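PDB 4GB7: 6-aminohexanoate-dimer hydrolase from Bacillus anthracis, which probably hydrolyses the amide bond of 6-aminohexanoate dimers, as a serine hydrolase of the beta-lactamase fold. Local coordinates for residues A[358-363]-A[370-375]; A[141-146]-A[247-252]. All coordinates share one frame; numbering follows the deposited sequence.

How the contacts relate
Contact 2 joins Lys143, near the start of helix 143-155, to Tyr249 and Asn251 of segment 247-252. It brings the lysine of a probable SxxK motif to the residues of a probable YxN motif. Ser140 lies just before segment 141-146. Contact 1 lies beside contact 2, their centres about 10 Å apart, where strand 359-361 meets the edge strand 369-373 of the five-stranded sheet. Trp359 CE2 lies 3.3 Å from Val144 CG1, and Val371 O lies 3.3 Å from Leu141 CD1. Gln358 OE1 comes within 3.4 Å of Lys143 CB. The rings of Trp360 and Tyr249 meet. Bound nitrate, probably from the crystallisation liquor, lies about 4 Å from the Trp360 side chain and about 3 Å from that of Tyr249.

Contact 1. Residues A[358-363]-A[370-375]; sequences QWWIPH and EVLGSY
Trp360 and Leu372 both hold CG anti to the carbonyl carbon, with chi1 -57° and -63°, and this brings the indole and the leucine branch together. Leu372 CD1 sits over one face of the Trp360 ring, 4.1 Å from the centroid of its five-membered ring, in a CH-pi contact. Glu370 O lies at the edge of the same indole, in its plane. On the other side of the strand, Trp359 CE3 reaches Glu370 C at 3.5 Å, and Trp359 CZ3 packs on Val371 CG1 at 4.0 Å. Trp359 and Val371 also both touch Val144 of helix 143-155.

The backbones join by a single antiparallel hydrogen-bonded pair. Trp360 N gives to Glu370 O at 2.8 Å, and Glu370 N gives to Trp360 O at 3.0 Å. The two short strands run at 114° to each other, and there is one bridge between them. A water links them further, accepting from Trp360 NE1 at 2.9 Å and donating to Leu372 O at 2.7 Å. The indole is thus held by a face contact and a water bridge at its N-H, which together should limit its rotation beside Tyr249.

Contact 2. Residues A[141-146]-A[247-252]; sequences LAKVFT and FSYNNG
Lys143 NZ donates to Asn251 OD1 at 2.8 Å and to Tyr249 OH at 3.2 Å, the second bond being weak. NZ lies in the carbonyl plane of the Asn251 amide, with a C=O...N angle of 157°. Lys143 and Tyr249 reach toward each other from the two segments, and the amide of Asn251 comes in across the end of the lysine. Lys143 CE lies 3.5 Å from Tyr249 OH, so the methylene next to NZ also touches the hydroxyl. The lysine runs extended from the helix and bends at its last torsion (chi4 70°), which places NZ between the two partners.

Ser140 completes the group: its OG is hydrogen-bonded to both Lys143 NZ and Tyr249 OH, and NZ has a further partner in the backbone oxygen of Ser300.

A second shell holds the acceptors in place. Asn251 ND2 is hydrogen-bonded to Asp208 OD1, which probably helps to keep OD1 of the asparagine turned to the lysine, and Gln207 bonds to Asn251 N and to Tyr249 O. Asn250 occupies the N-cap position of helix 251-265, and its OD1 accepts from Gly252 N at 2.8 Å.

Ser140, Lys143, Tyr249 and Asn251 are consistent with the SxxK and YxN motifs of serine hydrolases with the beta-lactamase fold. By that likeness Ser140 is probably the nucleophile, with Lys143 and Tyr249 placed to take part in proton transfer. The linked bonds among serine, lysine and tyrosine fit such a relay, and Asn251 OD1, steadied by the bond of ND2 to Asp208, gives NZ an acceptor that should help to hold it in place.

Contact 1. Residues A[358-363]-A[370-375]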
loop_
_atom_site.group_PDB
_atom_site.type_symbol
_atom_site.label_atom_id
_atom_site.label_comp_id
_atom_site.label_asym_id
_atom_site.label_seq_id
_atom_site.Cartn_x
_atom_site.Cartn_y
_atom_site.Cartn_z
ATOM N N GLN A 358 3.577 3.552 8.753
ATOM C CA GLN A 358 2.873 2.897 7.648
ATOM C C GLN A 358 3.703 1.859 6.908
ATOM O O GLN A 358 3.228 1.296 5.915
ATOM C CB GLN A 358 2.163 3.876 6.702
ATOM C CG GLN A 358 1.276 4.932 7.416
ATOM C CD GLN A 358 0.000 4.331 8.007
ATOM O OE1 GLN A 358 -0.995 4.134 7.305
ATOM N NE2 GLN A 358 0.007 4.094 9.334
ATOM N N TRP A 359 4.920 1.594 7.399
ATOM C CA TRP A 359 5.831 0.574 6.802
ATOM C C TRP A 359 6.098 -0.633 7.725
ATOM O O TRP A 359 6.247 -0.508 8.950
ATOM C CB TRP A 359 7.188 1.196 6.475
ATOM C CG TRP A 359 7.129 2.198 5.377
ATOM C CD1 TRP A 359 6.911 3.572 5.487
ATOM C CD2 TRP A 359 7.386 1.957 3.985
ATOM N NE1 TRP A 359 6.963 4.157 4.279
ATOM C CE2 TRP A 359 7.247 3.227 3.324
ATOM C CE3 TRP A 359 7.659 0.815 3.213
ATOM C CZ2 TRP A 359 7.371 3.368 1.958
ATOM C CZ3 TRP A 359 7.804 0.975 1.848
ATOM C CH2 TRP A 359 7.664 2.236 1.226
ATOM N N TRP A 360 6.154 -1.819 7.126
ATOM C CA TRP A 360 6.582 -3.048 7.795
ATOM C C TRP A 360 8.090 -3.160 7.746
ATOM O O TRP A 360 8.738 -2.827 6.726
ATOM C CB TRP A 360 6.005 -4.300 7.134
ATOM C CG TRP A 360 4.490 -4.321 7.046
ATOM C CD1 TRP A 360 3.697 -3.730 6.092
ATOM C CD2 TRP A 360 3.547 -4.951 7.994
ATOM N NE1 TRP A 360 2.372 -3.951 6.348
ATOM C CE2 TRP A 360 2.218 -4.687 7.485
ATOM C CE3 TRP A 360 3.691 -5.681 9.181
ATOM C CZ2 TRP A 360 1.090 -5.132 8.130
ATOM C CZ3 TRP A 360 2.545 -6.175 9.793
ATOM C CH2 TRP A 360 1.275 -5.896 9.299
ATOM N N ILE A 361 8.651 -3.649 8.849
ATOM C CA ILE A 361 10.091 -3.824 8.999
ATOM C C ILE A 361 10.324 -5.245 9.441
ATOM O O ILE A 361 10.182 -5.558 10.642
ATOM C CB ILE A 361 10.662 -2.835 10.045
ATOM C CG1 ILE A 361 10.312 -1.413 9.671
ATOM C CG2 ILE A 361 12.159 -3.027 10.192
ATOM C CD1 ILE A 361 10.379 -0.443 10.817
ATOM N N PRO A 362 10.618 -6.143 8.473
ATOM C CA PRO A 362 10.724 -7.560 8.804
ATOM C C PRO A 362 11.945 -7.957 9.630
ATOM O O PRO A 362 12.015 -9.084 10.089
ATOM C CB PRO A 362 10.840 -8.225 7.404
ATOM C CG PRO A 362 11.403 -7.167 6.502
ATOM C CD PRO A 362 10.720 -5.916 7.025
ATOM N N HIS A 363 12.940 -7.083 9.705
ATOM C CA HIS A 363 14.281 -7.408 10.258
ATOM C C HIS A 363 14.894 -8.610 9.595
ATOM O O HIS A 363 15.321 -9.563 10.256
ATOM C CB HIS A 363 14.198 -7.575 11.778
ATOM C CG HIS A 363 13.772 -6.317 12.476
ATOM N ND1 HIS A 363 12.553 -6.168 13.070
ATOM C CD2 HIS A 363 14.409 -5.093 12.583
ATOM C CE1 HIS A 363 12.466 -4.918 13.563
ATOM N NE2 HIS A 363 13.588 -4.269 13.267
ATOM N N GLU A 370 9.127 -2.719 3.778
ATOM C CA GLU A 370 8.149 -2.990 2.768
ATOM C C GLU A 370 6.761 -2.548 3.178
ATOM O O GLU A 370 6.471 -2.350 4.365
ATOM C CB GLU A 370 8.133 -4.498 2.443
ATOM C CG GLU A 370 7.768 -5.422 3.606
ATOM C CD GLU A 370 7.899 -6.899 3.390
ATOM O OE1 GLU A 370 8.114 -7.316 2.253
ATOM O OE2 GLU A 370 7.694 -7.669 4.375
ATOM N N VAL A 371 5.909 -2.391 2.180
ATOM C CA VAL A 371 4.457 -2.280 2.375
ATOM C C VAL A 371 3.785 -3.384 1.592
ATOM O O VAL A 371 4.224 -3.734 0.487
ATOM C CB VAL A 371 3.940 -0.835 2.115
ATOM C CG1 VAL A 371 4.260 -0.419 0.655
ATOM C CG2 VAL A 371 2.447 -0.717 2.482
ATOM N N LEU A 372 2.719 -3.923 2.176
ATOM C CA LEU A 372 2.064 -5.135 1.676
ATOM C C LEU A 372 0.627 -4.764 1.429
ATOM O O LEU A 372 0.086 -3.881 2.140
ATOM C CB LEU A 372 2.135 -6.233 2.722
ATOM C CG LEU A 372 3.567 -6.676 3.058
ATOM C CD1 LEU A 372 3.598 -7.431 4.398
ATOM C CD2 LEU A 372 4.143 -7.507 1.922
ATOM N N GLY A 373 -0.009 -5.464 0.497
ATOM C CA GLY A 373 -1.453 -5.332 0.296
ATOM C C GLY A 373 -2.116 -6.607 -0.100
ATOM O O GLY A 373 -1.447 -7.489 -0.673
ATOM N N SER A 374 -3.401 -6.718 0.217
ATOM C CA SER A 374 -4.145 -7.914 -0.088
ATOM C C SER A 374 -4.074 -8.288 -1.543
ATOM O O SER A 374 -3.941 -7.430 -2.427
ATOM C CB SER A 374 -5.599 -7.801 0.331
ATOM O OG SER A 374 -5.654 -7.566 1.717
ATOM N N TYR A 375 -4.148 -9.585 -1.776
ATOM C CA TYR A 375 -4.252 -10.190 -3.124
ATOM C C TYR A 375 -2.925 -10.241 -3.834
ATOM O O TYR A 375 -2.874 -10.458 -5.025
ATOM C CB TYR A 375 -5.368 -9.583 -3.987
ATOM C CG TYR A 375 -6.639 -9.298 -3.222
ATOM C CD1 TYR A 375 -7.238 -10.262 -2.422
ATOM C CD2 TYR A 375 -7.183 -8.021 -3.218
ATOM C CE1 TYR A 375 -8.370 -9.977 -1.691
ATOM C CE2 TYR A 375 -8.311 -7.736 -2.489
ATOM C CZ TYR A 375 -8.903 -8.708 -1.743
ATOM O OH TYR A 375 -9.979 -8.360 -1.004
HETATM O O HOH W 1 0.384 -2.756 4.579
#

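Contact 2. Residues A[141-146]-A[247-252]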
loop_
_atom_site.group_PDB
_atom_site.type_symbol
_atom_site.label_atom_id
_atom_site.label_comp_id
_atom_site.label_asym_id
_atom_site.label_seq_id
_atom_site.Cartn_x
_atom_site.Cartn_y
_atom_site.Cartn_z
ATOM N N LEU A 141 -0.873 -0.783 -0.173
ATOM C CA LEU A 141 0.306 -0.032 -0.610
ATOM C C LEU A 141 0.051 1.473 -0.536
ATOM O O LEU A 141 0.968 2.202 -0.356
ATOM C CB LEU A 141 0.769 -0.395 -1.998
ATOM C CG LEU A 141 1.689 -1.595 -2.117
ATOM C CD1 LEU A 141 1.491 -2.731 -1.162
ATOM C CD2 LEU A 141 1.843 -2.041 -3.562
ATOM N N ALA A 142 -1.204 1.912 -0.709
ATOM C CA ALA A 142 -1.564 3.304 -0.542
ATOM C C ALA A 142 -1.131 3.915 0.738
ATOM O O ALA A 142 -0.885 5.164 0.788
ATOM C CB ALA A 142 -3.096 3.459 -0.661
ATOM N N LYS A 143 -1.028 3.126 1.796
ATOM C CA LYS A 143 -0.863 3.762 3.122
ATOM C C LYS A 143 0.407 4.607 3.259
ATOM O O LYS A 143 0.438 5.620 3.985
ATOM C CB LYS A 143 -0.883 2.680 4.203
ATOM C CG LYS A 143 -2.227 2.005 4.344
ATOM C CD LYS A 143 -2.282 1.009 5.476
ATOM C CE LYS A 143 -3.716 0.561 5.807
ATOM N NZ LYS A 143 -4.387 -0.308 4.787
ATOM N N VAL A 144 1.454 4.192 2.562
ATOM C CA VAL A 144 2.756 4.857 2.657
ATOM C C VAL A 144 2.717 6.287 2.085
ATOM O O VAL A 144 3.488 7.111 2.487
ATOM C CB VAL A 144 3.907 4.019 2.083
ATOM C CG1 VAL A 144 4.032 2.715 2.889
ATOM C CG2 VAL A 144 3.782 3.777 0.568
ATOM N N PHE A 145 1.788 6.554 1.189
ATOM C CA PHE A 145 1.594 7.903 0.620
ATOM C C PHE A 145 0.997 8.825 1.633
ATOM O O PHE A 145 1.465 9.957 1.752
ATOM C CB PHE A 145 0.779 7.804 -0.666
ATOM C CG PHE A 145 1.549 7.121 -1.772
ATOM C CD1 PHE A 145 2.388 7.834 -2.572
ATOM C CD2 PHE A 145 1.440 5.774 -1.955
ATOM C CE1 PHE A 145 3.146 7.210 -3.537
ATOM C CE2 PHE A 145 2.162 5.134 -2.912
ATOM C CZ PHE A 145 3.017 5.848 -3.710
ATOM N N THR A 146 -0.050 8.373 2.334
ATOM C CA THR A 146 -0.580 9.128 3.463
ATOM C C THR A 146 0.477 9.348 4.524
ATOM O O THR A 146 0.650 10.486 5.017
ATOM C CB THR A 146 -1.839 8.458 4.037
ATOM O OG1 THR A 146 -2.893 8.607 3.078
ATOM C CG2 THR A 146 -2.286 9.076 5.375
ATOM N N PHE A 247 0.081 -2.965 18.875
ATOM C CA PHE A 247 -0.142 -2.904 17.441
ATOM C C PHE A 247 -1.496 -3.527 17.096
ATOM O O PHE A 247 -1.805 -4.649 17.534
ATOM C CB PHE A 247 0.986 -3.633 16.701
ATOM C CG PHE A 247 0.798 -3.731 15.212
ATOM C CD1 PHE A 247 1.139 -2.678 14.409
ATOM C CD2 PHE A 247 0.327 -4.895 14.617
ATOM C CE1 PHE A 247 1.028 -2.756 13.036
ATOM C CE2 PHE A 247 0.184 -4.969 13.225
ATOM C CZ PHE A 247 0.552 -3.902 12.435
ATOM N N SER A 248 -2.284 -2.813 16.281
ATOM C CA SER A 248 -3.539 -3.318 15.739
ATOM C C SER A 248 -3.713 -2.695 14.373
ATOM O O SER A 248 -4.014 -1.497 14.263
ATOM C CB SER A 248 -4.726 -2.941 16.641
ATOM O OG SER A 248 -5.922 -3.497 16.136
ATOM N N TYR A 249 -3.493 -3.494 13.327
ATOM C CA TYR A 249 -3.588 -2.974 11.969
ATOM C C TYR A 249 -5.021 -2.562 11.652
ATOM O O TYR A 249 -5.945 -3.365 11.787
ATOM C CB TYR A 249 -3.131 -4.043 11.011
ATOM C CG TYR A 249 -2.895 -3.597 9.594
ATOM C CD1 TYR A 249 -1.703 -2.977 9.212
ATOM C CD2 TYR A 249 -3.814 -3.863 8.624
ATOM C CE1 TYR A 249 -1.459 -2.629 7.894
ATOM C CE2 TYR A 249 -3.598 -3.499 7.305
ATOM C CZ TYR A 249 -2.421 -2.894 6.944
ATOM O OH TYR A 249 -2.242 -2.585 5.630
ATOM N N ASN A 250 -5.216 -1.305 11.236
ATOM C CA ASN A 250 -6.545 -0.832 10.920
ATOM C C ASN A 250 -6.530 0.239 9.815
ATOM O O ASN A 250 -5.929 1.295 9.974
ATOM C CB ASN A 250 -7.188 -0.253 12.191
ATOM C CG ASN A 250 -8.708 -0.198 12.124
ATOM O OD1 ASN A 250 -9.291 0.413 11.215
ATOM N ND2 ASN A 250 -9.369 -0.848 13.117
ATOM N N ASN A 251 -7.270 -0.016 8.745
ATOM C CA ASN A 251 -7.483 0.972 7.665
ATOM C C ASN A 251 -7.913 2.330 8.200
ATOM O O ASN A 251 -7.544 3.362 7.662
ATOM C CB ASN A 251 -8.582 0.503 6.731
ATOM C CG ASN A 251 -8.200 -0.715 5.916
ATOM O OD1 ASN A 251 -7.045 -0.931 5.578
ATOM N ND2 ASN A 251 -9.199 -1.527 5.606
ATOM N N GLY A 252 -8.766 2.319 9.205
ATOM C CA GLY A 252 -9.288 3.534 9.790
ATOM C C GLY A 252 -8.245 4.489 10.271
ATOM O O GLY A 252 -8.483 5.733 10.259
#